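Long-range contacts in mannan endo-1,4-beta-mannosidase (PDB 4OOU), which hydrolyses internal beta-1,4-mannosidic linkages in mannans, releasing mainly short manno-oligosaccharides such as mannobiose and mannotriose: residues Ser40-Ala45 against Trp341-Gly346; His85-Val90 against Ala135-Ser140; Ser194-Ser199 against Pro214-Leu219; Asn275-His280 against Val303-Leu308; Leu326-Tyr331 against Met360-Gly365. All blocks are in the same frame, centred on the assembly; numbering follows the deposited sequence.

Interaction 1. Residues Ser40-Ala45 against Trp341-Gly346; sequences SGVNFA and WQFNSG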
# COMPACT_ATOMS: atom_id res chain seq x y z
N SER A 40 3.16 -11.21 5.86
CA SER A 40 4.38 -10.98 6.61
C SER A 40 5.52 -10.67 5.66
O SER A 40 5.77 -11.42 4.71
CB SER A 40 4.71 -12.20 7.44
OG SER A 40 5.76 -11.86 8.31
N GLY A 41 6.24 -9.59 5.92
CA GLY A 41 7.21 -9.11 4.98
C GLY A 41 7.64 -7.68 5.15
O GLY A 41 7.60 -7.14 6.24
N VAL A 42 8.06 -7.08 4.04
CA VAL A 42 8.73 -5.79 4.07
C VAL A 42 8.27 -4.84 2.97
O VAL A 42 7.69 -5.25 1.94
CB VAL A 42 10.25 -5.96 3.88
CG1 VAL A 42 10.75 -7.11 4.73
CG2 VAL A 42 10.60 -6.24 2.44
N ASN A 43 8.58 -3.57 3.20
CA ASN A 43 8.61 -2.59 2.14
C ASN A 43 10.00 -2.57 1.54
O ASN A 43 10.98 -2.55 2.29
CB ASN A 43 8.38 -1.21 2.72
CG ASN A 43 6.97 -0.97 3.10
OD1 ASN A 43 6.21 -0.43 2.30
ND2 ASN A 43 6.61 -1.32 4.33
N PHE A 44 10.12 -2.50 0.21
CA PHE A 44 11.44 -2.38 -0.39
C PHE A 44 12.04 -1.03 -0.04
O PHE A 44 13.18 -0.99 0.50
CB PHE A 44 11.49 -2.68 -1.89
CG PHE A 44 11.43 -4.16 -2.24
CD1 PHE A 44 11.80 -5.16 -1.33
CD2 PHE A 44 11.02 -4.57 -3.52
CE1 PHE A 44 11.74 -6.52 -1.67
CE2 PHE A 44 10.98 -5.92 -3.86
CZ PHE A 44 11.34 -6.89 -2.93
N ALA A 45 11.35 0.07 -0.29
CA ALA A 45 10.13 0.21 -1.12
C ALA A 45 10.56 0.58 -2.54
O ALA A 45 9.71 0.74 -3.43
CB ALA A 45 9.23 1.31 -0.56
N TRP A 341 9.77 -1.22 7.39
CA TRP A 341 10.30 -0.18 6.54
C TRP A 341 11.81 -0.02 6.83
O TRP A 341 12.16 0.16 7.97
CB TRP A 341 9.57 1.15 6.83
CG TRP A 341 10.04 2.23 5.91
CD1 TRP A 341 11.12 3.03 6.10
CD2 TRP A 341 9.51 2.57 4.62
NE1 TRP A 341 11.30 3.84 5.01
CE2 TRP A 341 10.32 3.59 4.09
CE3 TRP A 341 8.42 2.12 3.87
CZ2 TRP A 341 10.06 4.18 2.86
CZ3 TRP A 341 8.17 2.69 2.64
CH2 TRP A 341 8.99 3.72 2.15
N GLN A 342 12.71 -0.12 5.84
CA GLN A 342 12.44 -0.67 4.48
C GLN A 342 13.72 -1.36 4.05
O GLN A 342 14.80 -1.11 4.63
CB GLN A 342 12.12 0.43 3.48
CG GLN A 342 13.33 1.28 3.14
CD GLN A 342 13.04 2.51 2.29
OE1 GLN A 342 13.64 3.57 2.49
NE2 GLN A 342 12.15 2.36 1.32
N PHE A 343 13.64 -2.19 3.02
CA PHE A 343 14.73 -3.14 2.77
C PHE A 343 16.01 -2.47 2.29
O PHE A 343 17.11 -2.85 2.70
CB PHE A 343 14.30 -4.23 1.80
CG PHE A 343 14.77 -5.59 2.21
CD1 PHE A 343 14.37 -6.13 3.42
CD2 PHE A 343 15.62 -6.33 1.38
CE1 PHE A 343 14.80 -7.40 3.81
CE2 PHE A 343 16.06 -7.59 1.76
CZ PHE A 343 15.66 -8.12 2.98
N ASN A 344 15.89 -1.46 1.45
CA ASN A 344 17.08 -0.73 1.01
C ASN A 344 17.81 0.08 2.12
O ASN A 344 18.85 0.68 1.85
CB ASN A 344 16.72 0.19 -0.13
CG ASN A 344 15.92 1.37 0.32
OD1 ASN A 344 16.11 1.86 1.43
ND2 ASN A 344 15.03 1.85 -0.54
N SER A 345 17.21 0.13 3.33
CA SER A 345 17.87 0.53 4.58
C SER A 345 18.08 2.04 4.68
O SER A 345 18.76 2.51 5.59
CB SER A 345 19.22 -0.20 4.79
OG SER A 345 19.03 -1.60 5.01
N GLY A 346 17.47 2.79 3.77
CA GLY A 346 17.71 4.20 3.68
C GLY A 346 16.63 5.07 4.27
O GLY A 346 15.42 4.81 4.14
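The carbonyl O of Asn43 takes a hydrogen bond from Phe343 N at 2.8 Å. One residue on, Phe44 O accepts from Asn344 N at 2.9 Å, and this bond is nearly straight at 170°. The type I turn Gln342-Ser345 is thus tied to Asn43 and Phe44. Two cis peptide bonds, before Ala45 and before Gln342, lie in this small region. The Asn43 side chain crosses Trp341 at about a right angle, with Asn43 CG 3.5 Å from CE3 of the indole. Its amide is fixed by Thr340, Gly311 and Arg81. Ala45 CB meets the far end of the indole, 3.6 Å from Trp341 CH2. Val42 CG2 packs on Phe343 CD1 at 3.9 Å. Trp341 binds substrate, and its side chain lies about 3 Å from that of Glu312, the probable nucleophile. A cis peptide after the tryptophan that follows the last barrel strand is characteristic of the active site of family 5 glycoside hydrolases.

Interaction 2. Residues His85-Val90 against Ala135-Ser140; sequences HVEGQV and ALQNNS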
# COMPACT_ATOMS: atom_id res chain seq x y z
N HIS A 85 4.84 4.69 -9.71
CA HIS A 85 4.97 6.03 -10.29
C HIS A 85 5.77 6.97 -9.35
O HIS A 85 6.68 7.68 -9.80
CB HIS A 85 3.63 6.66 -10.62
CG HIS A 85 2.74 5.78 -11.43
ND1 HIS A 85 3.24 4.89 -12.36
CD2 HIS A 85 1.40 5.65 -11.46
CE1 HIS A 85 2.23 4.22 -12.90
NE2 HIS A 85 1.11 4.67 -12.38
N VAL A 86 5.43 6.93 -8.06
CA VAL A 86 6.10 7.76 -7.04
C VAL A 86 5.80 9.24 -7.28
O VAL A 86 4.71 9.69 -6.93
CB VAL A 86 7.62 7.45 -6.92
CG1 VAL A 86 8.25 8.15 -5.73
CG2 VAL A 86 7.83 5.94 -6.79
N GLU A 87 6.71 9.98 -7.90
CA GLU A 87 6.56 11.43 -8.09
C GLU A 87 6.73 11.75 -9.55
O GLU A 87 7.25 12.78 -9.91
CB GLU A 87 7.60 12.24 -7.24
CG GLU A 87 7.35 12.24 -5.75
CD GLU A 87 8.29 13.19 -4.97
OE1 GLU A 87 9.19 12.69 -4.28
OE2 GLU A 87 8.15 14.44 -5.02
N GLY A 88 6.29 10.86 -10.42
CA GLY A 88 6.36 11.09 -11.87
C GLY A 88 7.75 11.07 -12.49
O GLY A 88 7.92 11.49 -13.62
N GLN A 89 8.74 10.60 -11.76
CA GLN A 89 10.10 10.71 -12.25
C GLN A 89 10.36 10.04 -13.60
O GLN A 89 11.18 10.53 -14.41
CB GLN A 89 11.06 10.13 -11.21
CG GLN A 89 11.11 10.96 -9.95
CD GLN A 89 10.31 10.37 -8.83
OE1 GLN A 89 9.25 9.78 -9.04
NE2 GLN A 89 10.83 10.51 -7.61
N VAL A 90 9.67 8.91 -13.80
CA VAL A 90 9.74 8.08 -15.00
C VAL A 90 8.33 7.77 -15.48
O VAL A 90 8.06 7.86 -16.68
CB VAL A 90 10.43 6.73 -14.71
CG1 VAL A 90 10.20 5.73 -15.86
CG2 VAL A 90 11.91 6.93 -14.49
N ALA A 135 2.85 11.25 0.51
CA ALA A 135 3.72 11.82 1.57
C ALA A 135 4.42 13.07 1.05
O ALA A 135 4.33 14.14 1.62
CB ALA A 135 4.75 10.78 2.05
N LEU A 136 5.11 12.88 -0.07
CA LEU A 136 5.72 13.93 -0.87
C LEU A 136 5.10 13.75 -2.26
O LEU A 136 4.82 12.62 -2.69
CB LEU A 136 7.23 13.74 -0.89
CG LEU A 136 8.16 14.44 0.14
CD1 LEU A 136 7.56 14.73 1.53
CD2 LEU A 136 9.49 13.68 0.25
N GLN A 137 4.83 14.85 -2.95
CA GLN A 137 4.37 14.78 -4.35
C GLN A 137 4.71 16.09 -5.05
O GLN A 137 3.86 16.96 -5.26
CB GLN A 137 2.88 14.50 -4.42
CG GLN A 137 2.34 14.25 -5.82
CD GLN A 137 3.12 13.17 -6.55
OE1 GLN A 137 3.06 11.99 -6.17
NE2 GLN A 137 3.83 13.57 -7.62
N ASN A 138 5.99 16.20 -5.41
CA ASN A 138 6.59 17.45 -5.86
C ASN A 138 6.51 17.63 -7.37
O ASN A 138 7.26 18.42 -7.94
CB ASN A 138 8.06 17.49 -5.42
CG ASN A 138 8.21 17.58 -3.91
OD1 ASN A 138 8.81 16.71 -3.26
ND2 ASN A 138 7.68 18.64 -3.34
N ASN A 139 5.56 16.93 -8.00
CA ASN A 139 5.39 16.98 -9.43
C ASN A 139 4.01 17.50 -9.84
O ASN A 139 2.99 16.81 -9.64
CB ASN A 139 5.68 15.61 -10.05
CG ASN A 139 5.43 15.58 -11.55
OD1 ASN A 139 4.77 16.46 -12.11
ND2 ASN A 139 5.95 14.57 -12.21
N SER A 140 4.02 18.70 -10.45
CA SER A 140 2.86 19.45 -10.91
C SER A 140 1.89 18.62 -11.71
O SER A 140 0.70 18.67 -11.48
CB SER A 140 3.30 20.59 -11.84
OG SER A 140 4.06 21.56 -11.17
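Glu87 reaches across to the backbone of Asn138, whose N gives a hydrogen bond to Glu87 OE2 at 2.8 Å. The carboxylate oxygen is met on its anti side, and the N-H points to it at 155°. The other oxygen, OE1, is bonded to the hydroxyl of Tyr49, so each oxygen has its own partner. The Glu87 chain is extended beyond CG (chi2 -173°), which carries CD out toward residues 136-138. The Glu87 and Asn138 side chains lie side by side and point the same way.

A second bond uses the backbone of Glu87. Asn139 ND2 donates to Glu87 O at 3.2 Å, approaching from above the carbonyl plane. Glu87 O itself lies in the amide plane of Asn139. Asn139 ND2 also comes within 3.5 Å of Gly88 CA, where a side chain at Gly88 would clash. The N of Glu87 is satisfied within its own loop by Gln89 OE1 at 2.8 Å.

An alanine in place of Glu87 would probably leave Asn138 N and the Tyr49 hydroxyl without this acceptor and weaken the tie between the loops.

The contact joins two loops that follow neighbouring parallel strands, 79-86 and 126-133. Asn139 stands at the N-cap of helix 140-145, and Gln143 of that helix bonds to Gln137 O.

Interaction 3. Residues Ser194-Ser199 against Pro214-Leu219; sequences SCYDTS and PMKQIL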
# COMPACT_ATOMS: atom_id res chain seq x y z
N SER A 194 -18.31 15.08 7.39
CA SER A 194 -17.18 14.72 8.25
C SER A 194 -16.16 13.76 7.61
O SER A 194 -15.04 13.63 8.14
CB SER A 194 -17.67 14.18 9.58
OG SER A 194 -18.18 12.88 9.41
N CYS A 195 -16.54 13.09 6.52
CA CYS A 195 -15.58 12.60 5.53
C CYS A 195 -14.54 13.62 5.05
O CYS A 195 -13.45 13.20 4.63
CB CYS A 195 -16.25 12.10 4.25
SG CYS A 195 -17.35 10.71 4.47
N TYR A 196 -14.88 14.92 5.03
CA TYR A 196 -13.96 15.97 4.56
C TYR A 196 -13.37 16.83 5.70
O TYR A 196 -12.34 17.48 5.52
CB TYR A 196 -14.61 16.84 3.46
CG TYR A 196 -15.31 16.07 2.33
CD1 TYR A 196 -14.80 14.85 1.87
CD2 TYR A 196 -16.49 16.55 1.74
CE1 TYR A 196 -15.45 14.13 0.86
CE2 TYR A 196 -17.14 15.85 0.72
CZ TYR A 196 -16.61 14.63 0.28
OH TYR A 196 -17.22 13.90 -0.73
N ASP A 197 -13.98 16.85 6.89
CA ASP A 197 -13.47 17.71 7.97
C ASP A 197 -12.17 17.14 8.52
O ASP A 197 -12.16 16.01 8.97
CB ASP A 197 -14.49 17.84 9.10
CG ASP A 197 -14.04 18.81 10.20
OD1 ASP A 197 -13.13 18.48 10.99
OD2 ASP A 197 -14.61 19.92 10.26
N THR A 198 -11.10 17.93 8.51
CA THR A 198 -9.78 17.46 8.93
C THR A 198 -9.12 18.48 9.87
O THR A 198 -7.88 18.64 9.93
CB THR A 198 -8.88 17.15 7.71
OG1 THR A 198 -8.67 18.31 6.88
CG2 THR A 198 -9.49 16.05 6.82
N SER A 199 -9.97 19.16 10.62
CA SER A 199 -9.55 20.30 11.41
C SER A 199 -8.69 19.89 12.58
O SER A 199 -7.99 20.73 13.15
CB SER A 199 -10.76 21.12 11.89
OG SER A 199 -11.80 20.31 12.37
N PRO A 214 -7.34 19.26 -0.64
CA PRO A 214 -8.36 19.01 0.36
C PRO A 214 -8.84 17.55 0.32
O PRO A 214 -8.88 16.90 -0.76
CB PRO A 214 -9.48 19.96 -0.04
CG PRO A 214 -8.86 20.95 -0.96
CD PRO A 214 -7.83 20.17 -1.69
N MET A 215 -9.21 17.04 1.49
CA MET A 215 -9.66 15.67 1.58
C MET A 215 -10.60 15.34 0.45
O MET A 215 -10.55 14.24 -0.10
CB MET A 215 -10.36 15.41 2.90
CG MET A 215 -10.50 13.94 3.21
SD MET A 215 -8.94 13.28 3.79
CE MET A 215 -8.89 11.86 2.70
N LYS A 216 -11.47 16.28 0.10
CA LYS A 216 -12.43 16.00 -0.96
C LYS A 216 -11.72 15.58 -2.25
O LYS A 216 -12.12 14.60 -2.87
CB LYS A 216 -13.37 17.18 -1.24
CG LYS A 216 -14.33 16.84 -2.39
CD LYS A 216 -15.53 17.76 -2.53
CE LYS A 216 -16.53 17.10 -3.46
NZ LYS A 216 -17.66 18.00 -3.80
N GLN A 217 -10.70 16.32 -2.66
CA GLN A 217 -10.00 15.96 -3.90
C GLN A 217 -9.23 14.68 -3.73
O GLN A 217 -9.31 13.79 -4.59
CB GLN A 217 -9.08 17.07 -4.39
CG GLN A 217 -9.82 18.37 -4.69
CD GLN A 217 -10.96 18.16 -5.66
OE1 GLN A 217 -10.76 17.72 -6.79
NE2 GLN A 217 -12.18 18.47 -5.20
N ILE A 218 -8.53 14.55 -2.60
CA ILE A 218 -7.87 13.26 -2.29
C ILE A 218 -8.81 12.08 -2.51
O ILE A 218 -8.48 11.17 -3.26
CB ILE A 218 -7.33 13.17 -0.84
CG1 ILE A 218 -6.13 14.12 -0.65
CG2 ILE A 218 -6.95 11.72 -0.54
CD1 ILE A 218 -5.59 14.20 0.76
N LEU A 219 -9.97 12.11 -1.85
CA LEU A 219 -10.93 10.99 -1.86
C LEU A 219 -11.58 10.78 -3.20
O LEU A 219 -11.86 9.63 -3.56
CB LEU A 219 -12.04 11.19 -0.80
CG LEU A 219 -11.57 11.15 0.66
CD1 LEU A 219 -12.70 11.52 1.59
CD2 LEU A 219 -11.02 9.77 0.98
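This contact packs a disulfide-bonded loop against the first turn of helix 215-232, outside the barrel strands. Tyr196 of the loop touches Lys216 of the helix. The Lys216 chain is extended throughout, with CG anti to the backbone N (chi1 178°), and passes obliquely over one face of the Tyr196 ring. Lys216 CB stands over the ring centre, 4.1 Å from the centroid and 7° off the normal, in a CH-pi contact. Further out, Lys216 CD lies 4.1 Å from Tyr196 CE2.

Leu219, one turn on, comes to the same ring in its plane. Leu219 CD1 is at the edge, 3.9 Å from Tyr196 CE1. Leu219 CD1 is also 3.6 Å from Cys195 O. Met215 CG approaches this carbonyl too, at 3.4 Å from Cys195 O. Thr198 CG2 packs on Met215 CB at 4.1 Å, while its hydroxyl is held by Gly189 within the loop region.

Cys195 SG is joined to Cys262 of helix 260-267, and Leu219 and Tyr196 both touch Ala266 of that helix. The loop is therefore fixed covalently to one helix and packed on another. Within it, Asp197 OD1 accepts from Ser199 OG and, in an Asx turn, from Ser199 N.

Across the two segments the contact is made by van der Waals and CH-pi packing, so the fit of loop to helix probably depends on close packing, with the disulfide fixing the loop from outside.

Interaction 4. Residues Asn275-His280 against Val303-Leu308; sequences NFYQMH and VNDKPL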
# COMPACT_ATOMS: atom_id res chain seq x y z
N ASN A 275 -10.38 -2.34 -0.51
CA ASN A 275 -10.78 -3.66 -0.07
C ASN A 275 -10.18 -4.03 1.27
O ASN A 275 -10.70 -4.95 1.92
CB ASN A 275 -10.38 -4.64 -1.13
CG ASN A 275 -11.01 -4.29 -2.45
OD1 ASN A 275 -10.34 -3.89 -3.41
ND2 ASN A 275 -12.33 -4.36 -2.47
N PHE A 276 -9.12 -3.32 1.66
CA PHE A 276 -8.46 -3.46 2.94
C PHE A 276 -7.84 -2.14 3.41
O PHE A 276 -7.28 -1.38 2.63
CB PHE A 276 -7.45 -4.64 2.96
CG PHE A 276 -6.16 -4.43 2.17
CD1 PHE A 276 -5.09 -3.74 2.71
CD2 PHE A 276 -5.97 -5.05 0.95
CE1 PHE A 276 -3.89 -3.59 2.02
CE2 PHE A 276 -4.78 -4.91 0.25
CZ PHE A 276 -3.74 -4.18 0.79
N TYR A 277 -7.99 -1.87 4.70
CA TYR A 277 -7.40 -0.70 5.33
C TYR A 277 -5.92 -0.96 5.60
O TYR A 277 -5.42 -2.09 5.51
CB TYR A 277 -8.11 -0.43 6.64
CG TYR A 277 -9.60 -0.14 6.50
CD1 TYR A 277 -10.07 1.07 6.00
CD2 TYR A 277 -10.54 -1.06 6.94
CE1 TYR A 277 -11.44 1.32 5.90
CE2 TYR A 277 -11.90 -0.80 6.85
CZ TYR A 277 -12.34 0.38 6.33
OH TYR A 277 -13.70 0.59 6.26
N GLN A 278 -5.22 0.11 5.95
CA GLN A 278 -3.79 0.03 6.12
C GLN A 278 -3.32 1.23 6.89
O GLN A 278 -3.46 2.37 6.44
CB GLN A 278 -3.09 0.02 4.77
CG GLN A 278 -1.62 -0.41 4.77
CD GLN A 278 -0.87 0.03 3.53
OE1 GLN A 278 0.27 0.54 3.63
NE2 GLN A 278 -1.49 -0.13 2.35
N MET A 279 -2.78 0.97 8.07
CA MET A 279 -2.15 2.03 8.84
C MET A 279 -0.64 1.83 8.83
O MET A 279 -0.15 0.71 8.65
CB MET A 279 -2.70 2.01 10.26
CG MET A 279 -4.20 2.23 10.35
SD MET A 279 -4.90 1.66 11.91
CE MET A 279 -6.62 2.09 11.67
N HIS A 280 0.08 2.92 8.94
CA HIS A 280 1.53 2.88 9.14
C HIS A 280 1.80 3.35 10.54
O HIS A 280 1.04 4.13 11.02
CB HIS A 280 2.23 3.85 8.21
CG HIS A 280 2.02 3.56 6.77
ND1 HIS A 280 2.34 4.47 5.79
CD2 HIS A 280 1.53 2.48 6.15
CE1 HIS A 280 2.07 3.94 4.61
NE2 HIS A 280 1.57 2.73 4.80
N VAL A 303 -13.22 -2.05 12.71
CA VAL A 303 -13.07 -1.90 11.26
C VAL A 303 -13.06 -3.29 10.55
O VAL A 303 -12.43 -3.50 9.51
CB VAL A 303 -11.83 -1.02 11.04
CG1 VAL A 303 -10.56 -1.85 10.85
CG2 VAL A 303 -12.07 -0.05 9.93
N ASN A 304 -13.85 -4.19 11.12
CA ASN A 304 -13.79 -5.60 10.89
C ASN A 304 -14.49 -6.01 9.60
O ASN A 304 -14.36 -7.16 9.20
CB ASN A 304 -14.40 -6.37 12.09
CG ASN A 304 -13.91 -5.87 13.47
OD1 ASN A 304 -12.95 -5.07 13.63
ND2 ASN A 304 -14.58 -6.35 14.48
N ASP A 305 -15.22 -5.08 8.97
CA ASP A 305 -15.73 -5.21 7.58
C ASP A 305 -14.61 -5.54 6.55
O ASP A 305 -14.85 -6.21 5.52
CB ASP A 305 -16.52 -3.93 7.12
CG ASP A 305 -15.88 -2.61 7.63
OD1 ASP A 305 -15.56 -2.57 8.84
OD2 ASP A 305 -15.70 -1.62 6.86
N LYS A 306 -13.39 -5.05 6.83
CA LYS A 306 -12.25 -5.21 5.90
C LYS A 306 -11.04 -5.63 6.69
O LYS A 306 -10.94 -5.28 7.86
CB LYS A 306 -11.91 -3.91 5.18
CG LYS A 306 -13.04 -3.29 4.35
CD LYS A 306 -12.56 -2.00 3.70
CE LYS A 306 -13.69 -1.18 3.13
NZ LYS A 306 -14.36 -1.92 2.01
N PRO A 307 -10.10 -6.35 6.04
CA PRO A 307 -8.80 -6.63 6.64
C PRO A 307 -8.07 -5.33 6.94
O PRO A 307 -8.36 -4.32 6.31
CB PRO A 307 -8.07 -7.40 5.56
CG PRO A 307 -9.10 -7.83 4.56
CD PRO A 307 -10.17 -6.79 4.65
N LEU A 308 -7.17 -5.35 7.93
CA LEU A 308 -6.32 -4.21 8.30
C LEU A 308 -4.84 -4.65 8.35
O LEU A 308 -4.47 -5.66 8.98
CB LEU A 308 -6.72 -3.67 9.66
CG LEU A 308 -5.84 -2.58 10.23
CD1 LEU A 308 -5.84 -1.38 9.32
CD2 LEU A 308 -6.37 -2.18 11.59
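Tyr277 pairs with Leu308 in a parallel beta bridge between strands 277-281 and 308-313, neighbours in the TIM barrel. Residues 303-307 form the approach to the second strand.

The polar contacts are two. Tyr277 N donates to Pro307 O at 3.0 Å. At the other end of the residue, Tyr277 OH donates to Asp305 OD2 at 3.0 Å. The carboxylate oxygen is met on its syn side, at the ring edge and in the ring plane, and the two planes stand 70° apart.

The packing is centred on the same ring. Lys306 crosses it at about a right angle, with CD over one face in a CH-pi contact, 3.8 Å from the Tyr277 centroid and offset toward the rim. Lys306 is bent at its last torsion (chi4 -65°), and NZ forms a salt bridge with Asp260 and a hydrogen bond with Ile274 O. An alanine in place of Tyr277 would probably leave Asp305 OD2 without its hydroxyl donor and the Lys306 chain without the ring it lies against.

Apolar contacts complete the join. Phe276 CB meets Pro307 CB at 3.8 Å, and Met279 CG lies 4.1 Å from Leu308 CD1. That same methyl, Leu308 CD1, also packs at 3.6 Å against CB of Tyr277.

Interaction 5. Residues Leu326-Tyr331 against Met360-Gly365; sequences LYKYAY and MQALKG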
# COMPACT_ATOMS: atom_id res chain seq x y z
N LEU A 326 7.23 -7.69 17.69
CA LEU A 326 6.42 -6.82 16.83
C LEU A 326 5.68 -7.66 15.79
O LEU A 326 4.46 -7.57 15.67
CB LEU A 326 7.33 -5.76 16.17
CG LEU A 326 7.35 -4.33 16.76
CD1 LEU A 326 6.66 -4.29 18.11
CD2 LEU A 326 8.72 -3.68 16.85
N TYR A 327 6.41 -8.49 15.05
CA TYR A 327 5.78 -9.36 14.07
C TYR A 327 4.72 -10.20 14.78
O TYR A 327 3.56 -10.28 14.32
CB TYR A 327 6.80 -10.25 13.36
CG TYR A 327 7.41 -9.64 12.10
CD1 TYR A 327 6.73 -9.70 10.90
CD2 TYR A 327 8.66 -9.01 12.12
CE1 TYR A 327 7.24 -9.15 9.75
CE2 TYR A 327 9.17 -8.45 10.97
CZ TYR A 327 8.45 -8.53 9.78
OH TYR A 327 8.92 -8.00 8.60
N LYS A 328 5.13 -10.80 15.90
CA LYS A 328 4.26 -11.63 16.72
C LYS A 328 3.07 -10.88 17.33
O LYS A 328 1.99 -11.45 17.44
CB LYS A 328 5.06 -12.37 17.81
CG LYS A 328 5.41 -13.80 17.39
CD LYS A 328 6.21 -14.55 18.45
CE LYS A 328 7.61 -13.99 18.60
NZ LYS A 328 8.53 -14.97 19.24
N TYR A 329 3.26 -9.63 17.72
CA TYR A 329 2.19 -8.84 18.28
C TYR A 329 1.11 -8.66 17.23
O TYR A 329 -0.05 -8.90 17.49
CB TYR A 329 2.70 -7.47 18.78
CG TYR A 329 1.63 -6.62 19.47
CD1 TYR A 329 0.62 -6.00 18.73
CD2 TYR A 329 1.63 -6.44 20.85
CE1 TYR A 329 -0.35 -5.21 19.36
CE2 TYR A 329 0.67 -5.66 21.48
CZ TYR A 329 -0.33 -5.05 20.74
OH TYR A 329 -1.30 -4.29 21.38
N ALA A 330 1.51 -8.25 16.04
CA ALA A 330 0.59 -8.04 14.95
C ALA A 330 -0.21 -9.31 14.59
O ALA A 330 -1.43 -9.25 14.38
CB ALA A 330 1.34 -7.52 13.74
N TYR A 331 0.48 -10.45 14.56
CA TYR A 331 -0.16 -11.73 14.26
C TYR A 331 -1.14 -12.18 15.36
O TYR A 331 -2.20 -12.79 15.07
CB TYR A 331 0.93 -12.79 14.08
CG TYR A 331 0.44 -14.15 13.63
CD1 TYR A 331 0.47 -14.52 12.30
CD2 TYR A 331 -0.05 -15.06 14.55
CE1 TYR A 331 0.01 -15.78 11.89
CE2 TYR A 331 -0.51 -16.32 14.17
CZ TYR A 331 -0.48 -16.69 12.84
OH TYR A 331 -0.92 -17.95 12.46
N MET A 360 11.07 -11.44 10.06
CA MET A 360 10.17 -12.35 9.33
C MET A 360 10.28 -13.80 9.84
O MET A 360 9.28 -14.54 9.84
CB MET A 360 10.41 -12.29 7.81
CG MET A 360 9.75 -11.10 7.13
SD MET A 360 10.23 -10.85 5.42
CE MET A 360 11.91 -10.30 5.66
N GLN A 361 11.50 -14.21 10.25
CA GLN A 361 11.72 -15.56 10.76
C GLN A 361 10.78 -15.83 11.93
O GLN A 361 10.37 -16.98 12.16
CB GLN A 361 13.17 -15.76 11.25
CG GLN A 361 14.18 -16.11 10.17
CD GLN A 361 15.63 -15.94 10.64
OE1 GLN A 361 15.98 -16.26 11.79
NE2 GLN A 361 16.49 -15.42 9.75
N ALA A 362 10.42 -14.79 12.67
CA ALA A 362 9.55 -15.00 13.81
C ALA A 362 8.27 -15.69 13.37
O ALA A 362 7.64 -16.37 14.18
CB ALA A 362 9.21 -13.68 14.50
N LEU A 363 7.85 -15.52 12.13
CA LEU A 363 6.62 -16.21 11.72
C LEU A 363 6.81 -17.37 10.72
O LEU A 363 5.84 -17.89 10.21
CB LEU A 363 5.58 -15.19 11.22
CG LEU A 363 5.21 -14.06 12.20
CD1 LEU A 363 4.45 -12.95 11.47
CD2 LEU A 363 4.39 -14.57 13.38
N LYS A 364 8.05 -17.80 10.48
CA LYS A 364 8.32 -18.85 9.49
C LYS A 364 7.24 -19.96 9.47
O LYS A 364 6.54 -20.12 8.48
CB LYS A 364 9.72 -19.45 9.70
CG LYS A 364 10.54 -19.65 8.42
CD LYS A 364 12.00 -19.97 8.78
CE LYS A 364 12.98 -19.67 7.66
NZ LYS A 364 12.83 -20.61 6.51
N GLY A 365 7.07 -20.70 10.55
CA GLY A 365 6.15 -21.86 10.47
C GLY A 365 4.68 -21.56 10.14
O GLY A 365 4.03 -22.30 9.37
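This is an apolar packing contact on the outside of the barrel, between helix 323-332 and the C-terminal part of helix 353-361 with the type I turn Gln361-Lys364. Tyr327 and Leu363 carry most of it. The Tyr327 ring has the backbone of Met360 over one face. Met360 CA makes a CH-pi contact, 4.3 Å from the Tyr327 centroid and 12° off the normal, and Met360 N lies over the same ring toward its rim. Met360 CB points away from helix 323-332, but Met360 CG comes within 3.5 Å of Tyr327 OH. That hydroxyl is bonded to Gly41 O on strand 35-43.

From Leu363 CG, anti to the carbonyl carbon (chi1 -56°), the two methyls divide. Leu363 CD1 lies 4.0 Å from Tyr327 CD1, while Leu363 CD2 meets Tyr331 CB, one turn on, at 4.0 Å. Ala362 CB adds a looser touch, 4.3 Å from Tyr327 CB. Tyr331 OH is held by Gly375, and its ring meets Phe38 edge-to-face.

Leu363 also touches Phe38 and Ser40 of strand 35-43, so the two helices pack on each other and on the strand. Such a layer of neighbouring helices against the strands is characteristic of the outer shell of a TIM barrel.

In the fold
From the N terminus, strand 35-43 leads into interaction 1, which closes the longest loop by joining the chain near residue 45 to the loop after strand 337-340. Interactions 2, 3 and 4 nest inside it, in series. Interaction 2 joins the loops after strands 79-86 and 126-133, interaction 3 holds a loop on helix 215-232, and interaction 4 pairs strands 277-281 and 308-313. Interaction 5 crosses interaction 1 along the chain and joins two outer helices. These two touch: Val42 CG1 packs 3.5 Å from Met360 CE. Interactions 1, 2 and 4 reach the same barrel sheet. Interactions 3 and 5 are about 35 Å apart between centres, on opposite sides of the chain's centre.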